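Local atomic coordinates of putative uncharacterized protein (PDB entry 3R4V), a protein that belongs to the phage tubulin-like proteins, is functionally uncharacterised, and holds guanosine-5'-diphosphate in the pocket of a Rossmann-like nucleotide-binding domain. Residues A[19-22]-A[23-26]; A[162-165]-A[166-170]; A[184-188]-A[189-193]; A[275-278]-A[279-283]. All coordinates share one frame; numbering follows the deposited sequence.

Interaction 1 of 4, residues A[19-22]-A[23-26]; sequences TKLV and DLGE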
loop_
_atom_site.group_PDB
_atom_site.type_symbol
_atom_site.label_atom_id
_atom_site.label_comp_id
_atom_site.label_asym_id
_atom_site.label_seq_id
_atom_site.Cartn_x
_atom_site.Cartn_y
_atom_site.Cartn_z
ATOM N N THR A 19 14.647 1.904 -0.459
ATOM C CA THR A 19 16.082 1.681 -0.661
ATOM C C THR A 19 16.343 0.895 -1.950
ATOM O O THR A 19 17.424 0.962 -2.531
ATOM C CB THR A 19 16.747 0.951 0.532
ATOM O OG1 THR A 19 16.265 -0.396 0.612
ATOM C CG2 THR A 19 16.462 1.680 1.845
ATOM N N LYS A 20 15.338 0.154 -2.399
ATOM C CA LYS A 20 15.508 -0.698 -3.565
ATOM C C LYS A 20 15.164 0.051 -4.841
ATOM O O LYS A 20 15.359 -0.458 -5.947
ATOM C CB LYS A 20 14.660 -1.960 -3.410
ATOM C CG LYS A 20 15.008 -2.710 -2.141
ATOM C CD LYS A 20 14.257 -4.012 -2.008
ATOM C CE LYS A 20 14.829 -4.812 -0.850
ATOM N NZ LYS A 20 16.302 -4.979 -0.994
ATOM N N LEU A 21 14.674 1.274 -4.676
ATOM C CA LEU A 21 14.232 2.083 -5.800
ATOM C C LEU A 21 14.950 3.429 -5.896
ATOM O O LEU A 21 14.463 4.348 -6.561
ATOM C CB LEU A 21 12.717 2.290 -5.719
ATOM C CG LEU A 21 11.894 0.998 -5.769
ATOM C CD1 LEU A 21 10.450 1.195 -5.287
ATOM C CD2 LEU A 21 11.918 0.430 -7.186
ATOM N N VAL A 22 16.113 3.548 -5.252
ATOM C CA VAL A 22 16.819 4.824 -5.212
ATOM C C VAL A 22 17.273 5.286 -6.593
ATOM O O VAL A 22 17.530 6.471 -6.806
ATOM C CB VAL A 22 18.020 4.803 -4.239
ATOM C CG1 VAL A 22 17.535 4.712 -2.796
ATOM C CG2 VAL A 22 18.981 3.665 -4.581
ATOM N N ASP A 23 17.359 4.355 -7.538
ATOM C CA ASP A 23 17.745 4.717 -8.891
ATOM C C ASP A 23 16.706 5.628 -9.543
ATOM O O ASP A 23 16.988 6.262 -10.559
ATOM C CB ASP A 23 17.970 3.463 -9.738
ATOM C CG ASP A 23 16.774 2.536 -9.724
ATOM O OD1 ASP A 23 16.592 1.807 -8.721
ATOM O OD2 ASP A 23 16.016 2.541 -10.714
ATOM N N LEU A 24 15.507 5.690 -8.961
ATOM C CA LEU A 24 14.445 6.558 -9.476
ATOM C C LEU A 24 14.571 7.992 -8.960
ATOM O O LEU A 24 13.866 8.890 -9.415
ATOM C CB LEU A 24 13.062 5.989 -9.142
ATOM C CG LEU A 24 12.770 4.621 -9.760
ATOM C CD1 LEU A 24 11.345 4.168 -9.435
ATOM C CD2 LEU A 24 13.012 4.658 -11.267
ATOM N N GLY A 25 15.458 8.192 -7.995
ATOM C CA GLY A 25 15.852 9.525 -7.574
ATOM C C GLY A 25 14.764 10.517 -7.204
ATOM O O GLY A 25 13.953 10.281 -6.305
ATOM N N GLU A 26 14.760 11.641 -7.913
ATOM C CA GLU A 26 13.884 12.760 -7.582
ATOM C C GLU A 26 12.402 12.388 -7.574
ATOM O O GLU A 26 11.600 13.067 -6.931
ATOM C CB GLU A 26 14.125 13.934 -8.535
ATOM C CG GLU A 26 14.223 15.287 -7.840
ATOM C CD GLU A 26 15.454 15.403 -6.959
ATOM O OE1 GLU A 26 16.527 15.773 -7.481
ATOM O OE2 GLU A 26 15.349 15.126 -5.745
#

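Interaction 2 of 4, residues A[162-165]-A[166-170]; sequences ESIN and DEIAE. With GDP (guanosine-5'-diphosphate), chain B.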
loop_
_atom_site.group_PDB
_atom_site.type_symbol
_atom_site.label_atom_id
_atom_site.label_comp_id
_atom_site.label_asym_id
_atom_site.label_seq_id
_atom_site.Cartn_x
_atom_site.Cartn_y
_atom_site.Cartn_z
ATOM N N GLU A 162 12.990 -9.041 3.706
ATOM C CA GLU A 162 13.832 -8.753 2.554
ATOM C C GLU A 162 13.200 -9.304 1.276
ATOM O O GLU A 162 13.116 -8.612 0.257
ATOM C CB GLU A 162 15.214 -9.378 2.742
ATOM C CG GLU A 162 16.150 -9.124 1.582
ATOM C CD GLU A 162 16.537 -7.663 1.468
ATOM O OE1 GLU A 162 16.352 -6.920 2.458
ATOM O OE2 GLU A 162 17.020 -7.258 0.389
ATOM N N SER A 163 12.762 -10.556 1.338
ATOM C CA SER A 163 12.112 -11.200 0.201
ATOM C C SER A 163 10.833 -10.465 -0.193
ATOM O O SER A 163 10.594 -10.173 -1.372
ATOM C CB SER A 163 11.807 -12.665 0.531
ATOM O OG SER A 163 11.006 -13.269 -0.469
ATOM N N ILE A 164 10.009 -10.148 0.798
ATOM C CA ILE A 164 8.756 -9.472 0.526
ATOM C C ILE A 164 9.021 -8.098 -0.087
ATOM O O ILE A 164 8.357 -7.699 -1.052
ATOM C CB ILE A 164 7.892 -9.371 1.806
ATOM C CG1 ILE A 164 7.416 -10.767 2.205
ATOM C CG2 ILE A 164 6.697 -8.441 1.596
ATOM C CD1 ILE A 164 7.371 -10.999 3.694
ATOM N N ASN A 165 10.001 -7.383 0.459
ATOM C CA ASN A 165 10.326 -6.044 -0.036
ATOM C C ASN A 165 10.807 -6.104 -1.485
ATOM O O ASN A 165 10.464 -5.248 -2.301
ATOM C CB ASN A 165 11.392 -5.378 0.835
ATOM C CG ASN A 165 10.859 -4.942 2.188
ATOM O OD1 ASN A 165 9.670 -5.082 2.480
ATOM N ND2 ASN A 165 11.746 -4.407 3.026
ATOM N N ASP A 166 11.613 -7.119 -1.796
ATOM C CA ASP A 166 12.090 -7.318 -3.164
ATOM C C ASP A 166 10.917 -7.505 -4.127
ATOM O O ASP A 166 10.896 -6.930 -5.216
ATOM C CB ASP A 166 13.050 -8.519 -3.250
ATOM C CG ASP A 166 14.458 -8.184 -2.773
ATOM O OD1 ASP A 166 14.799 -6.985 -2.700
ATOM O OD2 ASP A 166 15.234 -9.123 -2.484
ATOM N N GLU A 167 9.943 -8.311 -3.725
ATOM C CA GLU A 167 8.779 -8.560 -4.569
ATOM C C GLU A 167 8.008 -7.267 -4.792
ATOM O O GLU A 167 7.532 -6.989 -5.889
ATOM C CB GLU A 167 7.852 -9.594 -3.932
ATOM C CG GLU A 167 6.425 -9.518 -4.466
ATOM C CD GLU A 167 5.475 -10.450 -3.742
ATOM O OE1 GLU A 167 4.273 -10.110 -3.631
ATOM O OE2 GLU A 167 5.925 -11.522 -3.289
ATOM N N ILE A 168 7.891 -6.460 -3.750
ATOM C CA ILE A 168 7.126 -5.231 -3.879
ATOM C C ILE A 168 7.838 -4.277 -4.829
ATOM O O ILE A 168 7.223 -3.690 -5.703
ATOM C CB ILE A 168 6.879 -4.555 -2.518
ATOM C CG1 ILE A 168 5.912 -5.407 -1.689
ATOM C CG2 ILE A 168 6.311 -3.149 -2.722
ATOM C CD1 ILE A 168 5.693 -4.908 -0.251
ATOM N N ALA A 169 9.146 -4.131 -4.672
ATOM C CA ALA A 169 9.887 -3.237 -5.552
ATOM C C ALA A 169 9.754 -3.664 -7.017
ATOM O O ALA A 169 9.647 -2.818 -7.906
ATOM C CB ALA A 169 11.356 -3.162 -5.152
ATOM N N GLU A 170 9.759 -4.965 -7.271
ATOM C CA GLU A 170 9.657 -5.444 -8.654
ATOM C C GLU A 170 8.275 -5.167 -9.240
ATOM O O GLU A 170 8.143 -4.904 -10.439
ATOM C CB GLU A 170 10.016 -6.924 -8.765
ATOM C CG GLU A 170 11.515 -7.198 -8.691
ATOM C CD GLU A 170 12.279 -6.617 -9.872
ATOM O OE1 GLU A 170 11.724 -6.592 -10.991
ATOM O OE2 GLU A 170 13.434 -6.183 -9.680
HETATM P PB GDP B . 5.853 2.200 11.002
HETATM O O1B GDP B . 7.211 2.848 10.847
HETATM O O2B GDP B . 5.017 2.570 9.806
HETATM O O3B GDP B . 5.203 2.647 12.306
HETATM O O3A GDP B . 6.022 0.614 11.109
HETATM P PA GDP B . 6.919 -0.320 10.153
HETATM O O1A GDP B . 8.410 -0.088 10.327
HETATM O O2A GDP B . 6.494 -0.180 8.719
HETATM O "O5'" GDP B . 6.542 -1.735 10.742
HETATM C "C5'" GDP B . 5.177 -2.181 10.826
HETATM C "C4'" GDP B . 5.114 -3.703 10.771
HETATM O "O4'" GDP B . 5.438 -4.148 9.447
HETATM C "C3'" GDP B . 6.128 -4.382 11.677
HETATM O "O3'" GDP B . 5.552 -4.663 12.949
HETATM C "C2'" GDP B . 6.446 -5.663 10.937
HETATM O "O2'" GDP B . 5.449 -6.650 11.199
HETATM C "C1'" GDP B . 6.293 -5.302 9.477
HETATM N N9 GDP B . 7.554 -4.843 8.857
HETATM C C8 GDP B . 8.512 -4.058 9.408
HETATM N N7 GDP B . 9.502 -3.806 8.513
HETATM C C5 GDP B . 9.169 -4.413 7.353
HETATM C C6 GDP B . 9.752 -4.541 5.999
HETATM O O6 GDP B . 10.839 -3.998 5.720
HETATM N N1 GDP B . 9.075 -5.264 5.087
HETATM C C2 GDP B . 7.895 -5.860 5.370
HETATM N N2 GDP B . 7.246 -6.571 4.411
HETATM N N3 GDP B . 7.305 -5.777 6.585
HETATM C C4 GDP B . 7.883 -5.080 7.589
#

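Interaction 3 of 4, residues A[184-188]-A[189-193]; sequences GRLDV and HDVAN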
loop_
_atom_site.group_PDB
_atom_site.type_symbol
_atom_site.label_atom_id
_atom_site.label_comp_id
_atom_site.label_asym_id
_atom_site.label_seq_id
_atom_site.Cartn_x
_atom_site.Cartn_y
_atom_site.Cartn_z
ATOM N N GLY A 184 2.424 2.205 -27.360
ATOM C CA GLY A 184 1.460 2.454 -28.411
ATOM C C GLY A 184 0.044 2.245 -27.910
ATOM O O GLY A 184 -0.215 1.317 -27.139
ATOM N N ARG A 185 -0.865 3.118 -28.343
ATOM C CA ARG A 185 -2.293 2.998 -28.036
ATOM C C ARG A 185 -2.684 3.407 -26.613
ATOM O O ARG A 185 -3.867 3.526 -26.310
ATOM C CB ARG A 185 -2.792 1.582 -28.341
ATOM C CG ARG A 185 -2.803 1.263 -29.830
ATOM C CD ARG A 185 -2.759 -0.226 -30.108
ATOM N NE ARG A 185 -3.911 -0.936 -29.563
ATOM C CZ ARG A 185 -4.103 -2.244 -29.695
ATOM N NH1 ARG A 185 -3.217 -2.981 -30.360
ATOM N NH2 ARG A 185 -5.179 -2.814 -29.166
ATOM N N LEU A 186 -1.702 3.636 -25.747
ATOM C CA LEU A 186 -2.001 3.891 -24.335
ATOM C C LEU A 186 -1.762 5.343 -23.912
ATOM O O LEU A 186 -0.631 5.841 -23.928
ATOM C CB LEU A 186 -1.214 2.937 -23.435
ATOM C CG LEU A 186 -1.703 2.874 -21.991
ATOM C CD1 LEU A 186 -3.058 2.174 -21.923
ATOM C CD2 LEU A 186 -0.688 2.168 -21.111
ATOM N N ASP A 187 -2.853 5.974 -23.487
ATOM C CA ASP A 187 -2.933 7.384 -23.136
ATOM C C ASP A 187 -2.775 7.594 -21.630
ATOM O O ASP A 187 -2.914 6.655 -20.843
ATOM C CB ASP A 187 -4.329 7.872 -23.530
ATOM C CG ASP A 187 -4.324 9.255 -24.102
ATOM O OD1 ASP A 187 -3.552 10.100 -23.607
ATOM O OD2 ASP A 187 -5.102 9.498 -25.050
ATOM N N VAL A 188 -2.505 8.831 -21.218
ATOM C CA VAL A 188 -2.594 9.166 -19.804
ATOM C C VAL A 188 -4.049 9.051 -19.360
ATOM O O VAL A 188 -4.340 8.679 -18.219
ATOM C CB VAL A 188 -2.095 10.588 -19.499
ATOM C CG1 VAL A 188 -2.397 10.944 -18.052
ATOM C CG2 VAL A 188 -0.612 10.699 -19.764
ATOM N N HIS A 189 -4.961 9.368 -20.272
ATOM C CA HIS A 189 -6.382 9.279 -19.977
ATOM C C HIS A 189 -6.848 7.832 -19.872
ATOM O O HIS A 189 -7.756 7.524 -19.101
ATOM C CB HIS A 189 -7.193 10.048 -21.018
ATOM C CG HIS A 189 -6.838 11.500 -21.091
ATOM N ND1 HIS A 189 -6.140 12.043 -22.148
ATOM C CD2 HIS A 189 -7.058 12.515 -20.223
ATOM C CE1 HIS A 189 -5.961 13.336 -21.935
ATOM N NE2 HIS A 189 -6.508 13.647 -20.774
ATOM N N ASP A 190 -6.218 6.944 -20.637
ATOM C CA ASP A 190 -6.525 5.522 -20.555
ATOM C C ASP A 190 -6.175 4.993 -19.168
ATOM O O ASP A 190 -6.964 4.289 -18.550
ATOM C CB ASP A 190 -5.762 4.739 -21.622
ATOM C CG ASP A 190 -6.222 5.066 -23.031
ATOM O OD1 ASP A 190 -7.412 5.406 -23.211
ATOM O OD2 ASP A 190 -5.394 4.978 -23.962
ATOM N N VAL A 191 -4.988 5.345 -18.683
ATOM C CA VAL A 191 -4.569 4.942 -17.342
ATOM C C VAL A 191 -5.497 5.521 -16.278
ATOM O O VAL A 191 -5.930 4.799 -15.376
ATOM C CB VAL A 191 -3.110 5.344 -17.054
ATOM C CG1 VAL A 191 -2.761 5.114 -15.585
ATOM C CG2 VAL A 191 -2.161 4.571 -17.973
ATOM N N ALA A 192 -5.825 6.806 -16.398
ATOM C CA ALA A 192 -6.708 7.459 -15.427
ATOM C C ALA A 192 -8.047 6.741 -15.351
ATOM O O ALA A 192 -8.545 6.448 -14.265
ATOM C CB ALA A 192 -6.909 8.944 -15.768
ATOM N N ASN A 193 -8.629 6.438 -16.507
ATOM C CA ASN A 193 -9.936 5.790 -16.522
ATOM C C ASN A 193 -9.921 4.310 -16.152
ATOM O O ASN A 193 -10.975 3.734 -15.865
ATOM C CB ASN A 193 -10.642 6.022 -17.849
ATOM C CG ASN A 193 -11.122 7.449 -17.991
ATOM O OD1 ASN A 193 -11.817 7.973 -17.111
ATOM N ND2 ASN A 193 -10.722 8.100 -19.070
#

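Interaction 4 of 4, residues A[275-278]-A[279-283]; sequences VEIM and KTITD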
loop_
_atom_site.group_PDB
_atom_site.type_symbol
_atom_site.label_atom_id
_atom_site.label_comp_id
_atom_site.label_asym_id
_atom_site.label_seq_id
_atom_site.Cartn_x
_atom_site.Cartn_y
_atom_site.Cartn_z
ATOM N N VAL A 275 -12.884 -9.158 0.929
ATOM C CA VAL A 275 -13.582 -9.847 2.016
ATOM C C VAL A 275 -12.686 -10.900 2.664
ATOM O O VAL A 275 -12.537 -10.945 3.889
ATOM C CB VAL A 275 -14.868 -10.521 1.539
ATOM C CG1 VAL A 275 -15.499 -11.304 2.691
ATOM C CG2 VAL A 275 -15.842 -9.489 0.978
ATOM N N GLU A 276 -12.069 -11.731 1.835
ATOM C CA GLU A 276 -11.199 -12.792 2.338
ATOM C C GLU A 276 -9.947 -12.237 3.004
ATOM O O GLU A 276 -9.464 -12.795 3.998
ATOM C CB GLU A 276 -10.802 -13.751 1.217
ATOM C CG GLU A 276 -9.854 -14.845 1.648
ATOM C CD GLU A 276 -9.312 -15.638 0.473
ATOM O OE1 GLU A 276 -10.118 -16.066 -0.383
ATOM O OE2 GLU A 276 -8.077 -15.825 0.400
ATOM N N ILE A 277 -9.405 -11.153 2.456
ATOM C CA ILE A 277 -8.259 -10.512 3.085
ATOM C C ILE A 277 -8.601 -10.077 4.510
ATOM O O ILE A 277 -7.830 -10.328 5.454
ATOM C CB ILE A 277 -7.756 -9.312 2.254
ATOM C CG1 ILE A 277 -7.087 -9.806 0.964
ATOM C CG2 ILE A 277 -6.810 -8.447 3.056
ATOM C CD1 ILE A 277 -6.743 -8.669 0.013
ATOM N N MET A 278 -9.764 -9.448 4.675
ATOM C CA MET A 278 -10.189 -9.006 6.000
ATOM C C MET A 278 -10.434 -10.190 6.925
ATOM O O MET A 278 -10.068 -10.161 8.103
ATOM C CB MET A 278 -11.438 -8.132 5.921
ATOM C CG MET A 278 -11.174 -6.776 5.219
ATOM S SD MET A 278 -9.863 -5.783 5.968
ATOM C CE MET A 278 -10.716 -5.074 7.363
ATOM N N LYS A 279 -11.057 -11.225 6.384
ATOM C CA LYS A 279 -11.407 -12.409 7.163
ATOM C C LYS A 279 -10.143 -13.103 7.669
ATOM O O LYS A 279 -10.078 -13.535 8.820
ATOM C CB LYS A 279 -12.264 -13.364 6.324
ATOM C CG LYS A 279 -12.639 -14.666 7.022
ATOM C CD LYS A 279 -13.548 -14.432 8.221
ATOM C CE LYS A 279 -13.992 -15.771 8.824
ATOM N NZ LYS A 279 -14.735 -15.604 10.108
ATOM N N THR A 280 -9.126 -13.181 6.818
ATOM C CA THR A 280 -7.893 -13.859 7.193
ATOM C C THR A 280 -7.235 -13.124 8.353
ATOM O O THR A 280 -6.789 -13.745 9.321
ATOM C CB THR A 280 -6.920 -13.950 5.997
ATOM O OG1 THR A 280 -7.454 -14.861 5.027
ATOM C CG2 THR A 280 -5.570 -14.464 6.444
ATOM N N ILE A 281 -7.181 -11.800 8.248
ATOM C CA ILE A 281 -6.614 -10.954 9.302
ATOM C C ILE A 281 -7.409 -11.072 10.600
ATOM O O ILE A 281 -6.835 -11.257 11.672
ATOM C CB ILE A 281 -6.564 -9.472 8.870
ATOM C CG1 ILE A 281 -5.633 -9.299 7.672
ATOM C CG2 ILE A 281 -6.105 -8.581 10.030
ATOM C CD1 ILE A 281 -5.735 -7.929 7.029
ATOM N N THR A 282 -8.732 -10.971 10.501
ATOM C CA THR A 282 -9.529 -10.997 11.728
ATOM C C THR A 282 -9.523 -12.365 12.397
ATOM O O THR A 282 -9.523 -12.448 13.626
ATOM C CB THR A 282 -10.989 -10.481 11.547
ATOM O OG1 THR A 282 -11.653 -11.216 10.514
ATOM C CG2 THR A 282 -10.993 -9.001 11.208
ATOM N N ASP A 283 -9.501 -13.431 11.604
ATOM C CA ASP A 283 -9.442 -14.773 12.172
ATOM C C ASP A 283 -8.101 -14.971 12.866
ATOM O O ASP A 283 -8.030 -15.557 13.950
ATOM C CB ASP A 283 -9.595 -15.835 11.093
ATOM C CG ASP A 283 -11.039 -16.040 10.655
ATOM O OD1 ASP A 283 -11.972 -15.509 11.299
ATOM O OD2 ASP A 283 -11.229 -16.765 9.661
HETATM O O HOH W 1 -6.658 -14.124 2.732
#

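Interaction 1 of 4, residues A[19-22]-A[23-26]
L21 O takes the backbone N-H of L24 in a nearly straight bond, 2.9 Å from O to N with 162° at the hydrogen. One residue on, G25 N bonds to V22 O at 2.9 Å, less straight. Each bond joins residues three apart, the pattern of consecutive 3-10 turns, and these turns carry the chain from helix 11-18 to strand 28-32 in the beta-alpha-beta crossover that begins this Rossmann-like domain. In both bonds the donor stands above the carbonyl plane, further out at V22 O than at L21 O. G25 has phi of 52°, a positive value that glycine adopts easily and that lets the chain leave the turn.

The two leucines suit the inner face of the turn. L21 CB and L24 CD1 touch only loosely, at 4.4 Å; both side chains also pack on the protein behind them: L21 on F9 of strand 6-10 and I172 of helix 161-178, L24 on L7. V22 looks outward to V41.

D23 suits the polar outer side. Its carboxylate sits between its own backbone N and carbonyl carbon (chi1 54°), which folds it back toward the peptide between L21 and V22 and lets OD1 form a salt bridge with R173 of helix 161-178. That same oxygen lies 3.6 Å from L21 C.

Interaction 2 of 4, residues A[162-165]-A[166-170]
I164 and I168, one helical turn apart on helix 161-178, form the tightly packed side of this contact. The bond from I168 N to I164 O is 3.0 Å, and I164 CG2 approaches I168 CD1 to 4.1 Å as the two branched chains pass at a slant. Isoleucine fits here because this face lies against V153 of strand 148-154, while I168 also reaches F116 and V118 in the central sheet of the Rossmann-like domain. I164 CG2 further touches the guanine amino group of guanosine-5'-diphosphate, 3.4 Å from N2.

The solvent side is looser and charged. E162 is bent at chi2 (68°), which swings its carboxylate along the helix toward D166. E162 OE2 and D166 OD1 stand 3.8 Å apart with their planes almost perpendicular, a pairing of like charges that would be costly alone. K20 forms salt bridges with both oxygens and probably offsets their repulsion. On another flank E167 is held by R159 and K171.

N165 is buried and faces the base. Its amide is turned by about 18° from the guanine plane, so the two flat groups meet side by side. N165 OD1 accepts the N1 hydrogen of guanosine-5'-diphosphate at 2.7 Å, and N165 ND2 donates to its O6 at 2.9 Å. An acceptor and a donor on one amide thus match a donor and an acceptor on one base edge, a complementarity consistent with selection for guanine.

Interaction 3 of 4, residues A[184-188]-A[189-193]
D190 reaches back from the first turn of helix 188-195 to D187, and with V188 and H189 it carries most of this contact. D190 OD2 accepts the backbone N-H of D187 at 2.8 Å, with 151° at the hydrogen, the donor standing above the carboxylate plane. The first torsion lays CG beside the backbone N (chi1 -67°), which aims the group at the chain just ahead of the helix. The other oxygen, OD1, forms a salt bridge with K249 on strand 247-252, so both oxygens of the carboxylate are engaged. Aspartate suits this place because its short chain puts a carboxylate oxygen beside D187 N in a common rotamer. L186 leans on the aliphatic part of the same residue, its CD1 3.7 Å from D190 CB, before continuing to L230 and L232 of strand 228-233.

D187 is the N-cap, and the bond from its N-H to the side chain of D190, three residues on, is one half of a capping box at the start of a helix of the C-terminal domain. The helical backbone begins at once: V191 N reaches D187 O at 3.3 Å, a long bond.

V188 opens the helix proper. V188 O accepts A192 N at 3.0 Å, while its branched side chain points away from the residues that follow and touches Q181 in the preceding loop. H189, at the exposed surface, has its ring alongside the carboxylate of D187, the planes 68° apart. H189 ND1 lies 3.5 Å from D187 OD1, though the aspartate has a second conformer, which makes this approach doubtful.

Interaction 4 of 4, residues A[275-278]-A[279-283]
The E276 carboxylate, a flat group at the surface, appears to meet T280 through one water, which donates to E276 OE2 at 3.2 Å and lies 2.5 Å from T280 OG1, so short that this half of the bridge is doubtful. The carbon chain of E276 runs extended beside T280, both pointing the same way. The other flat group, the carboxylate of D283, receives K279 NZ on the syn lone pair of OD1 at 3.0 Å in a salt bridge. K279 starts with CG opposite its backbone N (chi1 178°) and then bends at chi2, which carries the ammonium along the helix to D283. Polar and charged residues suit this solvent-facing side.

Beneath them the alpha-helical backbone is regular: K279 N bonds to V275 O at 2.9 Å, and T282 N to M278 O likewise at 2.9 Å. I277 CG2 and I281 CD1, 4.1 Å apart, lie alongside on the inward face, a distance made less certain by a second conformer of I281.

This apolar strip is what the long C-terminal helix 274-294 turns to the protein: I277 and I281 rest on Y152 of strand 148-154, while M278 meets M134 and I281 meets I131 of helix 124-144.

In the fold
The four contacts follow one another along the chain without overlap, in numerical order. Interactions 1 and 2 are neighbours, centres about 14 Å apart, and touch where K20 of the loop after helix 11-18 lies against helix 161-178. Together they belong to the Rossmann-like part around guanosine-5'-diphosphate. Interaction 3 starts helix 188-195, the next helix after 161-178, and its centre is about 27 Å from that of interaction 2, beside the strands of the C-terminal domain. Interaction 4, on helix 274-294, lies across the chain's centre from interaction 1, about 33 Å between centres. One mixed sheet runs through both parts, and the last helix packs on strand 148-154 and helix 124-144 of the nucleotide-binding part.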